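Local coordinates for protein G/U mismatch-specific DNA glycosylase (Deinococcus radiodurans, PDB 2C2Q) that belongs to the uracil-DNA glycosylase superfamily and is a mismatch-specific DNA glycosylase with an alpha/beta fold built round a mostly parallel sheet, at residues L28-T33 / A119-R124; H58-T63 / P172-G177; Y113-V118 / A150-W155; L137-Q142 / L154-S159. The protein carries 1 engineered substitution. All blocks are in the same frame, centred on the assembly; numbering follows the deposited sequence.

Interaction 1: residues L28-T33 / A119-R124; sequences LVLVGT and AFTSKR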
loop_
_atom_site.group_PDB
_atom_site.type_symbol
_atom_site.label_atom_id
_atom_site.label_comp_id
_atom_site.label_asym_id
_atom_site.label_seq_id
_atom_site.Cartn_x
_atom_site.Cartn_y
_atom_site.Cartn_z
ATOM N N LEU A 28 1.049 -8.050 5.243
ATOM C CA LEU A 28 0.296 -7.006 4.618
ATOM C C LEU A 28 1.254 -6.152 3.764
ATOM O O LEU A 28 2.248 -5.668 4.290
ATOM C CB LEU A 28 -0.311 -6.100 5.704
ATOM C CG LEU A 28 -0.839 -4.680 5.276
ATOM C CD1 LEU A 28 -1.978 -4.837 4.245
ATOM C CD2 LEU A 28 -1.284 -3.858 6.496
ATOM N N VAL A 29 0.899 -5.968 2.505
ATOM C CA VAL A 29 1.587 -4.949 1.705
ATOM C C VAL A 29 0.600 -3.830 1.364
ATOM O O VAL A 29 -0.479 -4.084 0.799
ATOM C CB VAL A 29 2.121 -5.588 0.419
ATOM C CG1 VAL A 29 2.635 -4.530 -0.600
ATOM C CG2 VAL A 29 3.190 -6.680 0.730
ATOM N N LEU A 30 1.037 -2.609 1.643
ATOM C CA LEU A 30 0.228 -1.373 1.464
ATOM C C LEU A 30 0.705 -0.734 0.168
ATOM O O LEU A 30 1.910 -0.444 0.017
ATOM C CB LEU A 30 0.393 -0.429 2.628
ATOM C CG LEU A 30 -0.304 -0.998 3.890
ATOM C CD1 LEU A 30 0.541 -0.620 5.138
ATOM C CD2 LEU A 30 -1.830 -0.510 3.890
ATOM N N VAL A 31 -0.213 -0.586 -0.767
ATOM C CA VAL A 31 0.123 -0.154 -2.129
ATOM C C VAL A 31 -0.500 1.230 -2.448
ATOM O O VAL A 31 -1.756 1.380 -2.402
ATOM C CB VAL A 31 -0.400 -1.149 -3.162
ATOM C CG1 VAL A 31 -0.009 -0.675 -4.592
ATOM C CG2 VAL A 31 0.101 -2.601 -2.866
ATOM N N GLY A 32 0.323 2.238 -2.698
ATOM C CA GLY A 32 -0.208 3.554 -3.037
ATOM C C GLY A 32 -0.316 3.762 -4.546
ATOM O O GLY A 32 -0.051 2.850 -5.320
ATOM N N THR A 33 -0.676 4.970 -4.977
ATOM C CA THR A 33 -0.674 5.268 -6.441
ATOM C C THR A 33 0.769 5.468 -6.939
ATOM O O THR A 33 1.258 4.774 -7.855
ATOM C CB THR A 33 -1.478 6.558 -6.656
ATOM O OG1 THR A 33 -1.116 7.490 -5.640
ATOM C CG2 THR A 33 -3.015 6.305 -6.398
ATOM N N ALA A 119 -3.316 -4.243 0.481
ATOM C CA ALA A 119 -4.333 -3.220 0.794
ATOM C C ALA A 119 -3.946 -1.953 0.013
ATOM O O ALA A 119 -2.856 -1.424 0.194
ATOM C CB ALA A 119 -4.427 -2.928 2.284
ATOM N N PHE A 120 -4.784 -1.582 -0.959
ATOM C CA PHE A 120 -4.599 -0.307 -1.678
ATOM C C PHE A 120 -4.925 0.841 -0.746
ATOM O O PHE A 120 -5.956 0.822 -0.041
ATOM C CB PHE A 120 -5.467 -0.238 -2.945
ATOM C CG PHE A 120 -5.052 -1.262 -3.958
ATOM C CD1 PHE A 120 -4.028 -0.960 -4.864
ATOM C CD2 PHE A 120 -5.565 -2.563 -3.915
ATOM C CE1 PHE A 120 -3.565 -1.886 -5.788
ATOM C CE2 PHE A 120 -5.090 -3.503 -4.856
ATOM C CZ PHE A 120 -4.112 -3.155 -5.778
ATOM N N THR A 121 -4.022 1.810 -0.672
ATOM C CA THR A 121 -4.236 2.968 0.246
ATOM C C THR A 121 -5.050 4.092 -0.389
ATOM O O THR A 121 -5.112 5.186 0.145
ATOM C CB THR A 121 -2.883 3.518 0.762
ATOM O OG1 THR A 121 -2.116 4.004 -0.381
ATOM C CG2 THR A 121 -2.050 2.338 1.378
ATOM N N SER A 122 -5.605 3.833 -1.556
ATOM C CA SER A 122 -6.612 4.734 -2.142
ATOM C C SER A 122 -7.453 3.973 -3.158
ATOM O O SER A 122 -7.032 2.975 -3.737
ATOM C CB SER A 122 -5.942 5.939 -2.823
ATOM O OG SER A 122 -5.144 5.468 -3.912
ATOM N N LYS A 123 -8.679 4.435 -3.377
ATOM C CA LYS A 123 -9.432 3.910 -4.517
ATOM C C LYS A 123 -8.727 3.953 -5.873
ATOM O O LYS A 123 -8.787 2.985 -6.614
ATOM C CB LYS A 123 -10.771 4.644 -4.595
ATOM C CG LYS A 123 -11.605 4.364 -3.388
ATOM C CD LYS A 123 -13.079 4.440 -3.834
ATOM C CE LYS A 123 -13.980 4.284 -2.637
ATOM N NZ LYS A 123 -15.404 4.368 -3.118
ATOM N N ARG A 124 -8.036 5.055 -6.192
ATOM C CA ARG A 124 -7.388 5.177 -7.469
ATOM C C ARG A 124 -6.364 4.081 -7.785
ATOM O O ARG A 124 -6.337 3.552 -8.897
ATOM C CB ARG A 124 -6.692 6.550 -7.547
ATOM C CG ARG A 124 -6.039 6.813 -8.925
ATOM C CD ARG A 124 -7.043 6.756 -10.087
ATOM N NE ARG A 124 -6.400 6.910 -11.425
ATOM C CZ ARG A 124 -6.218 8.077 -12.078
ATOM N NH1 ARG A 124 -6.557 9.228 -11.508
ATOM N NH2 ARG A 124 -5.645 8.091 -13.282
HETATM O O HOH W 1 -3.645 2.613 -4.007
HETATM O O HOH W 2 -2.699 5.764 -2.572
#
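The carbonyl oxygen of Val31 is gripped at the point where strand 117-120 gives way to a loop: Thr121 N donates to Val31 O over 2.9 Å in a nearly straight bond (170° at the hydrogen), and water 1 donates to it as well. Thr121 OG1 lies 3.3 Å from Val31 O, at best a weak contact; its stronger partner is the hydroxyl of Tyr46. Behind this point strands 28-32 and 117-120 run parallel at the centre of the sheet, with Ala119 N bonded to Val29 O and Val31 N to Ala119 O. Side chains follow the two faces. On one, Ala119 CB meets Leu28 CD1 at 3.7 Å and Leu30 CD2 at 3.9 Å, while the Thr121 side chain crosses that of Leu30 at about a right angle and its CG2 touches the same Leu30 CD2. On the other, Val31 and Phe120 lie side by side, and Val31 CG1 approaches Phe120 CE1 obliquely at 3.9 Å. Thr121 OG1 stands between the backbone N and the carbonyl carbon (chi1 62°), while CG2, anti to the carbonyl carbon, faces Leu30. Beyond the strands water 2 joins Thr121 OG1 to Ser122 OG, 2.8 Å from the water, and makes a weak bond to Thr33 N. Ser122 is the N-cap residue of helix 123-130, and its OG also packs 3.4 Å from Thr33 CG2. Hydroxyls and ordered water therefore join strand ends to helix start, whereas apolar packing and backbone bonds hold the strands; a nearby acetate ion, probably from the crystallisation liquor, may mark a pocket here.

Interaction 2: residues H58-T63 / P172-G177; sequences HAVGLT and PWQALG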
loop_
_atom_site.group_PDB
_atom_site.type_symbol
_atom_site.label_atom_id
_atom_site.label_comp_id
_atom_site.label_asym_id
_atom_site.label_seq_id
_atom_site.Cartn_x
_atom_site.Cartn_y
_atom_site.Cartn_z
ATOM N N HIS A 58 -0.042 3.742 13.346
ATOM C CA HIS A 58 0.143 3.759 14.825
ATOM C C HIS A 58 -1.238 3.664 15.506
ATOM O O HIS A 58 -1.444 2.806 16.395
ATOM C CB HIS A 58 0.831 5.014 15.259
ATOM C CG HIS A 58 1.128 5.049 16.728
ATOM N ND1 HIS A 58 1.295 6.231 17.425
ATOM C CD2 HIS A 58 1.321 4.046 17.615
ATOM C CE1 HIS A 58 1.558 5.946 18.691
ATOM N NE2 HIS A 58 1.584 4.629 18.833
ATOM N N ALA A 59 -2.173 4.507 15.043
ATOM C CA ALA A 59 -3.532 4.627 15.632
ATOM C C ALA A 59 -4.213 3.276 15.682
ATOM O O ALA A 59 -4.891 2.956 16.697
ATOM C CB ALA A 59 -4.415 5.593 14.828
ATOM N N VAL A 60 -4.068 2.495 14.610
ATOM C CA VAL A 60 -4.774 1.224 14.421
ATOM C C VAL A 60 -3.995 -0.027 14.827
ATOM O O VAL A 60 -4.460 -1.155 14.625
ATOM C CB VAL A 60 -5.418 1.064 13.005
ATOM C CG1 VAL A 60 -6.279 2.284 12.645
ATOM C CG2 VAL A 60 -4.358 0.832 11.870
ATOM N N GLY A 61 -2.826 0.241 15.403
ATOM C CA GLY A 61 -1.871 -0.743 15.943
ATOM C C GLY A 61 -1.285 -1.644 14.869
ATOM O O GLY A 61 -1.051 -2.816 15.102
ATOM N N LEU A 62 -1.101 -1.130 13.657
ATOM C CA LEU A 62 -0.277 -1.861 12.651
ATOM C C LEU A 62 1.180 -1.707 13.034
ATOM O O LEU A 62 2.013 -2.625 12.791
ATOM C CB LEU A 62 -0.563 -1.339 11.233
ATOM C CG LEU A 62 -1.872 -1.794 10.620
ATOM C CD1 LEU A 62 -2.282 -1.007 9.369
ATOM C CD2 LEU A 62 -1.828 -3.317 10.367
ATOM N N THR A 63 1.510 -0.566 13.636
ATOM C CA THR A 63 2.815 -0.339 14.246
ATOM C C THR A 63 2.648 0.134 15.710
ATOM O O THR A 63 1.648 0.780 16.044
ATOM C CB THR A 63 3.672 0.677 13.426
ATOM O OG1 THR A 63 3.167 2.040 13.520
ATOM C CG2 THR A 63 3.690 0.300 11.932
ATOM N N PRO A 172 -12.131 1.379 7.923
ATOM C CA PRO A 172 -11.458 0.370 7.072
ATOM C C PRO A 172 -10.017 0.064 7.519
ATOM O O PRO A 172 -9.610 -1.137 7.490
ATOM C CB PRO A 172 -11.524 1.000 5.667
ATOM C CG PRO A 172 -12.739 1.963 5.765
ATOM C CD PRO A 172 -12.569 2.541 7.102
ATOM N N TRP A 173 -9.300 1.096 7.969
ATOM C CA TRP A 173 -7.932 0.998 8.484
ATOM C C TRP A 173 -7.893 0.238 9.849
ATOM O O TRP A 173 -6.981 -0.512 10.153
ATOM C CB TRP A 173 -7.310 2.406 8.674
ATOM C CG TRP A 173 -7.012 3.101 7.406
ATOM C CD1 TRP A 173 -7.849 3.896 6.654
ATOM C CD2 TRP A 173 -5.755 3.062 6.701
ATOM N NE1 TRP A 173 -7.203 4.342 5.513
ATOM C CE2 TRP A 173 -5.904 3.880 5.529
ATOM C CE3 TRP A 173 -4.503 2.450 6.959
ATOM C CZ2 TRP A 173 -4.873 4.046 4.573
ATOM C CZ3 TRP A 173 -3.448 2.634 5.992
ATOM C CH2 TRP A 173 -3.649 3.436 4.839
ATOM N N GLN A 174 -8.863 0.508 10.728
ATOM C CA GLN A 174 -8.869 -0.198 11.977
ATOM C C GLN A 174 -9.234 -1.672 11.760
ATOM O O GLN A 174 -8.669 -2.556 12.439
ATOM C CB GLN A 174 -9.898 0.429 12.929
ATOM C CG GLN A 174 -9.881 -0.243 14.262
ATOM C CD GLN A 174 -8.641 -0.003 15.060
ATOM O OE1 GLN A 174 -8.243 1.141 15.315
ATOM N NE2 GLN A 174 -8.011 -1.091 15.482
ATOM N N ALA A 175 -10.161 -1.943 10.842
ATOM C CA ALA A 175 -10.564 -3.327 10.523
ATOM C C ALA A 175 -9.355 -4.104 9.958
ATOM O O ALA A 175 -9.193 -5.332 10.155
ATOM C CB ALA A 175 -11.697 -3.336 9.520
ATOM N N LEU A 176 -8.556 -3.378 9.192
ATOM C CA LEU A 176 -7.356 -3.964 8.621
ATOM C C LEU A 176 -6.392 -4.283 9.723
ATOM O O LEU A 176 -5.838 -5.419 9.758
ATOM C CB LEU A 176 -6.736 -3.003 7.571
ATOM C CG LEU A 176 -5.475 -3.566 6.929
ATOM C CD1 LEU A 176 -5.696 -4.895 6.241
ATOM C CD2 LEU A 176 -4.916 -2.514 5.954
ATOM N N GLY A 177 -6.180 -3.321 10.622
ATOM C CA GLY A 177 -5.322 -3.475 11.811
ATOM C C GLY A 177 -5.716 -4.736 12.610
ATOM O O GLY A 177 -4.859 -5.510 13.065
HETATM O O HOH W 3 -2.263 -4.724 13.627
#
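Val60 and Gln174 slide past each other in opposite directions, the valine pointing at helix 171-188 and the bent glutamine lying against the valine. Gln174 CG stands anti to the backbone N (chi1 -177°), and a bend at chi2 (69°) turns CD toward the valine. Gln174 OE1 thus comes 3.5 Å from Val60 CG1, a contact of a carbonyl oxygen with a methyl, while Gln174 NE2 is held by Asp178 one turn further along the helix. The two methyls of Val60 divide the helix surface: CG1 lies against Gln174 CA at 3.6 Å and Trp173 CB at 4.1 Å, and CG2 rests 3.4 Å from Trp173 O. That carbonyl also accepts the helical bond from Gly177 N. Leu62, on the next part of the loop, sends CD2 to Gly177 CA at 3.8 Å. Gly177 has no side chain on the flank facing the loop, which lets Val60 O sit 3.7 Å from Gly177 CA. Gly61, with positive phi, ends helix 53-59 in a Schellman motif and turns the chain so that Val60 and Leu62 both reach helix 171-188. Water 3 donates to Gly61 O at 2.7 Å and to Gly177 O at 2.8 Å, and Arg181 NH2 bonds to the carbonyls of Val60 and Gly61. Without a direct hydrogen bond, the segments are held by van der Waals packing of Val60 and Leu62 against the helix backbone and Gln174, with polar bridging left to the water and Arg181.

Interaction 3: residues Y113-V118 / A150-W155; sequences YRPRIV and AETELW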
loop_
_atom_site.group_PDB
_atom_site.type_symbol
_atom_site.label_atom_id
_atom_site.label_comp_id
_atom_site.label_asym_id
_atom_site.label_seq_id
_atom_site.Cartn_x
_atom_site.Cartn_y
_atom_site.Cartn_z
ATOM N N TYR A 113 5.935 -12.754 -4.022
ATOM C CA TYR A 113 6.093 -12.632 -2.571
ATOM C C TYR A 113 4.914 -13.180 -1.745
ATOM O O TYR A 113 5.075 -13.431 -0.549
ATOM C CB TYR A 113 6.276 -11.151 -2.249
ATOM C CG TYR A 113 7.567 -10.604 -2.773
ATOM C CD1 TYR A 113 8.784 -11.006 -2.179
ATOM C CD2 TYR A 113 7.598 -9.668 -3.827
ATOM C CE1 TYR A 113 9.998 -10.499 -2.660
ATOM C CE2 TYR A 113 8.809 -9.168 -4.295
ATOM C CZ TYR A 113 9.979 -9.574 -3.703
ATOM O OH TYR A 113 11.213 -9.097 -4.130
ATOM N N ARG A 114 3.739 -13.317 -2.379
ATOM C CA ARG A 114 2.599 -13.936 -1.674
ATOM C C ARG A 114 2.291 -13.340 -0.276
ATOM O O ARG A 114 2.116 -14.065 0.706
ATOM C CB ARG A 114 2.832 -15.463 -1.549
ATOM C CG ARG A 114 2.952 -16.179 -2.873
ATOM C CD ARG A 114 1.737 -16.049 -3.766
ATOM N NE ARG A 114 1.858 -16.837 -4.993
ATOM C CZ ARG A 114 1.639 -18.166 -5.069
ATOM N NH1 ARG A 114 1.278 -18.860 -4.002
ATOM N NH2 ARG A 114 1.792 -18.808 -6.226
ATOM N N PRO A 115 2.161 -12.011 -0.150
ATOM C CA PRO A 115 1.766 -11.445 1.160
ATOM C C PRO A 115 0.339 -11.917 1.538
ATOM O O PRO A 115 -0.435 -12.255 0.620
ATOM C CB PRO A 115 1.770 -9.932 0.894
ATOM C CG PRO A 115 1.462 -9.832 -0.588
ATOM C CD PRO A 115 2.226 -11.006 -1.222
ATOM N N ARG A 116 -0.001 -11.928 2.826
ATOM C CA ARG A 116 -1.362 -12.396 3.228
ATOM C C ARG A 116 -2.442 -11.399 2.775
ATOM O O ARG A 116 -3.569 -11.812 2.443
ATOM C CB ARG A 116 -1.447 -12.646 4.733
ATOM C CG ARG A 116 -0.572 -13.861 5.257
ATOM C CD ARG A 116 -0.716 -15.171 4.457
ATOM N NE ARG A 116 -2.096 -15.507 4.178
ATOM C CZ ARG A 116 -2.929 -16.085 5.054
ATOM N NH1 ARG A 116 -2.495 -16.422 6.288
ATOM N NH2 ARG A 116 -4.204 -16.289 4.694
ATOM N N ILE A 117 -2.082 -10.108 2.755
ATOM C CA ILE A 117 -3.034 -9.053 2.384
ATOM C C ILE A 117 -2.329 -8.068 1.474
ATOM O O ILE A 117 -1.148 -7.770 1.710
ATOM C CB ILE A 117 -3.573 -8.299 3.604
ATOM C CG1 ILE A 117 -4.253 -9.284 4.616
ATOM C CG2 ILE A 117 -4.554 -7.218 3.104
ATOM C CD1 ILE A 117 -4.346 -8.681 5.981
ATOM N N VAL A 118 -3.017 -7.662 0.398
ATOM C CA VAL A 118 -2.603 -6.446 -0.354
ATOM C C VAL A 118 -3.685 -5.394 -0.092
ATOM O O VAL A 118 -4.845 -5.648 -0.396
ATOM C CB VAL A 118 -2.445 -6.750 -1.867
ATOM C CG1 VAL A 118 -2.192 -5.402 -2.689
ATOM C CG2 VAL A 118 -1.260 -7.665 -2.031
ATOM N N ALA A 150 -4.980 -17.074 -3.587
ATOM C CA ALA A 150 -6.225 -17.140 -2.837
ATOM C C ALA A 150 -5.969 -16.774 -1.391
ATOM O O ALA A 150 -6.897 -16.383 -0.649
ATOM C CB ALA A 150 -6.771 -18.565 -2.867
ATOM N N GLU A 151 -4.713 -16.931 -0.970
ATOM C CA GLU A 151 -4.422 -16.690 0.450
ATOM C C GLU A 151 -3.985 -15.244 0.580
ATOM O O GLU A 151 -3.641 -14.793 1.704
ATOM C CB GLU A 151 -3.405 -17.691 1.006
ATOM C CG GLU A 151 -4.084 -19.042 1.327
ATOM C CD GLU A 151 -3.114 -20.204 1.484
ATOM O OE1 GLU A 151 -2.105 -20.248 0.728
ATOM O OE2 GLU A 151 -3.398 -21.086 2.372
ATOM N N THR A 152 -4.076 -14.537 -0.548
ATOM C CA THR A 152 -3.798 -13.048 -0.624
ATOM C C THR A 152 -5.122 -12.271 -0.752
ATOM O O THR A 152 -5.679 -12.174 -1.807
ATOM C CB THR A 152 -2.899 -12.654 -1.849
ATOM O OG1 THR A 152 -1.600 -13.261 -1.732
ATOM C CG2 THR A 152 -2.606 -11.091 -1.835
ATOM N N GLU A 153 -5.590 -11.766 0.361
ATOM C CA GLU A 153 -6.813 -10.953 0.422
ATOM C C GLU A 153 -6.506 -9.555 -0.105
ATOM O O GLU A 153 -5.369 -9.084 -0.024
ATOM C CB GLU A 153 -7.177 -10.727 1.873
ATOM C CG GLU A 153 -7.657 -11.862 2.729
ATOM C CD GLU A 153 -7.798 -11.371 4.180
ATOM O OE1 GLU A 153 -7.213 -12.002 5.044
ATOM O OE2 GLU A 153 -8.503 -10.326 4.493
ATOM N N LEU A 154 -7.544 -8.858 -0.575
ATOM C CA LEU A 154 -7.330 -7.550 -1.242
ATOM C C LEU A 154 -8.246 -6.548 -0.549
ATOM O O LEU A 154 -9.425 -6.832 -0.275
ATOM C CB LEU A 154 -7.675 -7.701 -2.700
ATOM C CG LEU A 154 -7.232 -6.801 -3.859
ATOM C CD1 LEU A 154 -7.531 -7.606 -5.086
ATOM C CD2 LEU A 154 -7.960 -5.447 -3.885
ATOM N N TRP A 155 -7.717 -5.365 -0.243
ATOM C CA TRP A 155 -8.445 -4.406 0.576
ATOM C C TRP A 155 -8.289 -3.074 -0.116
ATOM O O TRP A 155 -7.299 -2.840 -0.843
ATOM C CB TRP A 155 -7.830 -4.292 1.992
ATOM C CG TRP A 155 -8.260 -5.404 2.982
ATOM C CD1 TRP A 155 -8.093 -6.757 2.840
ATOM C CD2 TRP A 155 -8.907 -5.218 4.247
ATOM N NE1 TRP A 155 -8.566 -7.428 3.949
ATOM C CE2 TRP A 155 -9.095 -6.513 4.823
ATOM C CE3 TRP A 155 -9.365 -4.091 4.955
ATOM C CZ2 TRP A 155 -9.719 -6.701 6.079
ATOM C CZ3 TRP A 155 -9.977 -4.281 6.212
ATOM C CH2 TRP A 155 -10.176 -5.595 6.740
HETATM O O HOH W 4 -5.313 -14.007 3.309
#
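Thr152 OG1 donates to Pro115 O over 2.8 Å, nearly along the C=O axis, at the start of a parallel pairing between strands 117-120 and 153-156. Backbone bonds continue it: Glu153 N to Arg116 O, Val118 N to Glu153 O at 2.8 Å, and Trp155 N to Val118 O. Among the charged side chains, Arg116 is bent at chi2 and chi3 (-48° and -46°), and its NE donates to Glu151 O at 3.0 Å, the oxygen lying in the guanidinium plane; the second bond, from NH2, is weak. Arg116 is thus tied to a main-chain carbonyl, the carboxylate of Glu151 standing apart. Glu153 OE2 receives Trp155 NE1 over 2.9 Å in an almost straight bond (176°), in the indole plane but from above the carboxylate plane. Its other oxygen, OE1, forms a salt bridge with Arg179, so the carboxylate links the indole to helix 171-188. Apolar contacts lie on both sides of the sheet. Ile117 CG2 meets Trp155 CD1 at 3.6 Å beside that carboxylate, and the Ile117 side chain lies alongside that of Glu153, pointing the same way; on the other side Val118 CG2 touches the Thr152 methyl at 3.7 Å. Helix 171-188 covers the Ile117 and Trp155 face, through Leu183 and Leu176, while strand 28-32 flanks strand 117-120 on its other edge, with Val29 and Val31 packing against Pro115 and Val118.

Interaction 4: residues L137-Q142 / L154-S159; sequences LPYGPQ and LWVLPS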
loop_
_atom_site.group_PDB
_atom_site.type_symbol
_atom_site.label_atom_id
_atom_site.label_comp_id
_atom_site.label_asym_id
_atom_site.label_seq_id
_atom_site.Cartn_x
_atom_site.Cartn_y
_atom_site.Cartn_z
ATOM N N LEU A 137 -15.939 0.737 -6.058
ATOM C CA LEU A 137 -15.158 0.045 -5.037
ATOM C C LEU A 137 -15.591 0.429 -3.635
ATOM O O LEU A 137 -15.514 1.607 -3.265
ATOM C CB LEU A 137 -13.656 0.344 -5.215
ATOM C CG LEU A 137 -13.042 -0.205 -6.497
ATOM C CD1 LEU A 137 -11.702 0.429 -6.830
ATOM C CD2 LEU A 137 -12.970 -1.723 -6.434
ATOM N N PRO A 138 -16.046 -0.533 -2.835
ATOM C CA PRO A 138 -16.250 -0.255 -1.411
ATOM C C PRO A 138 -14.896 -0.248 -0.690
ATOM O O PRO A 138 -13.944 -0.816 -1.212
ATOM C CB PRO A 138 -17.124 -1.436 -0.955
ATOM C CG PRO A 138 -16.652 -2.575 -1.824
ATOM C CD PRO A 138 -16.417 -1.921 -3.178
ATOM N N TYR A 139 -14.830 0.400 0.465
ATOM C CA TYR A 139 -13.698 0.297 1.374
ATOM C C TYR A 139 -13.748 -1.033 2.137
ATOM O O TYR A 139 -14.833 -1.562 2.411
ATOM C CB TYR A 139 -13.751 1.442 2.362
ATOM C CG TYR A 139 -13.454 2.783 1.727
ATOM C CD1 TYR A 139 -12.265 2.992 1.041
ATOM C CD2 TYR A 139 -14.384 3.837 1.780
ATOM C CE1 TYR A 139 -11.969 4.209 0.448
ATOM C CE2 TYR A 139 -14.104 5.075 1.190
ATOM C CZ TYR A 139 -12.876 5.253 0.537
ATOM O OH TYR A 139 -12.560 6.444 -0.059
ATOM N N GLY A 140 -12.586 -1.561 2.515
ATOM C CA GLY A 140 -12.513 -2.843 3.224
ATOM C C GLY A 140 -12.132 -4.005 2.325
ATOM O O GLY A 140 -11.676 -3.823 1.176
ATOM N N PRO A 141 -12.351 -5.238 2.807
ATOM C CA PRO A 141 -11.962 -6.387 2.037
ATOM C C PRO A 141 -12.759 -6.427 0.808
ATOM O O PRO A 141 -13.935 -6.044 0.819
ATOM C CB PRO A 141 -12.322 -7.602 2.915
ATOM C CG PRO A 141 -12.691 -7.102 4.161
ATOM C CD PRO A 141 -12.970 -5.601 4.088
ATOM N N GLN A 142 -12.144 -6.876 -0.256
ATOM C CA GLN A 142 -12.836 -7.021 -1.505
ATOM C C GLN A 142 -13.181 -8.490 -1.695
ATOM O O GLN A 142 -12.494 -9.356 -1.155
ATOM C CB GLN A 142 -11.966 -6.530 -2.631
ATOM C CG GLN A 142 -11.451 -5.100 -2.401
ATOM C CD GLN A 142 -12.570 -4.042 -2.560
ATOM O OE1 GLN A 142 -13.133 -3.875 -3.653
ATOM N NE2 GLN A 142 -12.872 -3.344 -1.488
ATOM N N LEU A 154 -7.544 -8.858 -0.575
ATOM C CA LEU A 154 -7.330 -7.550 -1.242
ATOM C C LEU A 154 -8.246 -6.548 -0.549
ATOM O O LEU A 154 -9.425 -6.832 -0.275
ATOM C CB LEU A 154 -7.675 -7.701 -2.700
ATOM C CG LEU A 154 -7.232 -6.801 -3.859
ATOM C CD1 LEU A 154 -7.531 -7.606 -5.086
ATOM C CD2 LEU A 154 -7.960 -5.447 -3.885
ATOM N N TRP A 155 -7.717 -5.365 -0.243
ATOM C CA TRP A 155 -8.445 -4.406 0.576
ATOM C C TRP A 155 -8.289 -3.074 -0.116
ATOM O O TRP A 155 -7.299 -2.840 -0.843
ATOM C CB TRP A 155 -7.830 -4.292 1.992
ATOM C CG TRP A 155 -8.260 -5.404 2.982
ATOM C CD1 TRP A 155 -8.093 -6.757 2.840
ATOM C CD2 TRP A 155 -8.907 -5.218 4.247
ATOM N NE1 TRP A 155 -8.566 -7.428 3.949
ATOM C CE2 TRP A 155 -9.095 -6.513 4.823
ATOM C CE3 TRP A 155 -9.365 -4.091 4.955
ATOM C CZ2 TRP A 155 -9.719 -6.701 6.079
ATOM C CZ3 TRP A 155 -9.977 -4.281 6.212
ATOM C CH2 TRP A 155 -10.176 -5.595 6.740
ATOM N N VAL A 156 -9.266 -2.195 0.130
ATOM C CA VAL A 156 -9.224 -0.837 -0.438
ATOM C C VAL A 156 -9.457 0.110 0.710
ATOM O O VAL A 156 -10.354 -0.118 1.546
ATOM C CB VAL A 156 -10.246 -0.650 -1.582
ATOM C CG1 VAL A 156 -10.296 0.819 -2.054
ATOM C CG2 VAL A 156 -9.919 -1.554 -2.807
ATOM N N LEU A 157 -8.596 1.132 0.837
ATOM C CA LEU A 157 -8.637 1.963 2.021
ATOM C C LEU A 157 -8.852 3.410 1.652
ATOM O O LEU A 157 -8.478 3.795 0.566
ATOM C CB LEU A 157 -7.356 1.856 2.862
ATOM C CG LEU A 157 -6.959 0.413 3.253
ATOM C CD1 LEU A 157 -5.468 0.429 3.801
ATOM C CD2 LEU A 157 -7.859 -0.138 4.288
ATOM N N PRO A 158 -9.484 4.198 2.546
ATOM C CA PRO A 158 -9.657 5.651 2.300
ATOM C C PRO A 158 -8.297 6.311 2.261
ATOM O O PRO A 158 -7.476 6.081 3.147
ATOM C CB PRO A 158 -10.469 6.132 3.524
ATOM C CG PRO A 158 -11.218 4.876 4.010
ATOM C CD PRO A 158 -10.105 3.791 3.828
ATOM N N SER A 159 -8.068 7.124 1.227
ATOM C CA SER A 159 -6.776 7.877 1.128
ATOM C C SER A 159 -6.442 8.701 2.391
ATOM O O SER A 159 -7.321 9.364 2.976
ATOM C CB SER A 159 -6.762 8.724 -0.149
ATOM O OG SER A 159 -5.648 9.556 -0.143
HETATM O O HOH W 5 -9.870 -10.383 -1.110
#
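Tyr139 and Gln142 face strand 153-156 from a short beta hairpin in which residues 140-141 form the antiparallel edge of the otherwise parallel sheet. Gln142 can be followed outward. Its CB lies 3.5 Å from Leu154 O, the oxygen that accepts Gln142 N at 2.7 Å. CG, anti to the carbonyl carbon (chi1 -54°), touches Leu154 CD2, and the bend at chi2 brings CD to 3.6 Å from Val156 CG2. At the tip, NE2 turns back to its own segment, donating to Pro138 O and, in the amide plane, to Gly140 O at 3.0 Å. In both bonds NE2 stands above the plane of the carbonyl it meets, and the pair fixes the amide's rotation over Val156. Gly140 N and Val156 O, with Val156 N and Gly140 O, make the hydrogen-bonded pair of the ladder. Two prolines make CH-pi contacts over aromatic faces: Pro141 CD sits over the six-membered ring of Trp155, 3.7 Å from its centroid, and Pro158 CG lies over the Tyr139 ring, 3.6 Å from the centroid and 9° off its normal. Val156 O meets the edge of that same tyrosine. Lys123, from the start of helix 123-130, makes a cation-pi contact with Tyr139, and Pro172 of helix 171-188 also touches it. Gly140 O is gripped twice: Gln142 NE2 and Val156 N, the latter 3.1 Å away, reach it from opposite faces of its carbonyl plane.

Three of the contacts follow one sheet. Interaction 1 pairs strand 28-32 with 117-120, interaction 3 pairs 117-120 with 153-156, and interaction 4 adds the antiparallel edge 140-141, so strands 117-120 and 153-156 each serve two contacts. The centres of interactions 1 and 4 are about 9 Å apart, those of 2 and 3 about 17 Å. Interaction 2 lies off the sheet, where helix 171-188 meets the loop after helix 53-59; Leu176 and Trp173 carry it down onto Ala119 and Thr121. Interaction 1 alternates with 2 and 3 along the chain and closes before 4 opens; 3 and 4 nest within 2, which brings early and late parts together in one compact fold.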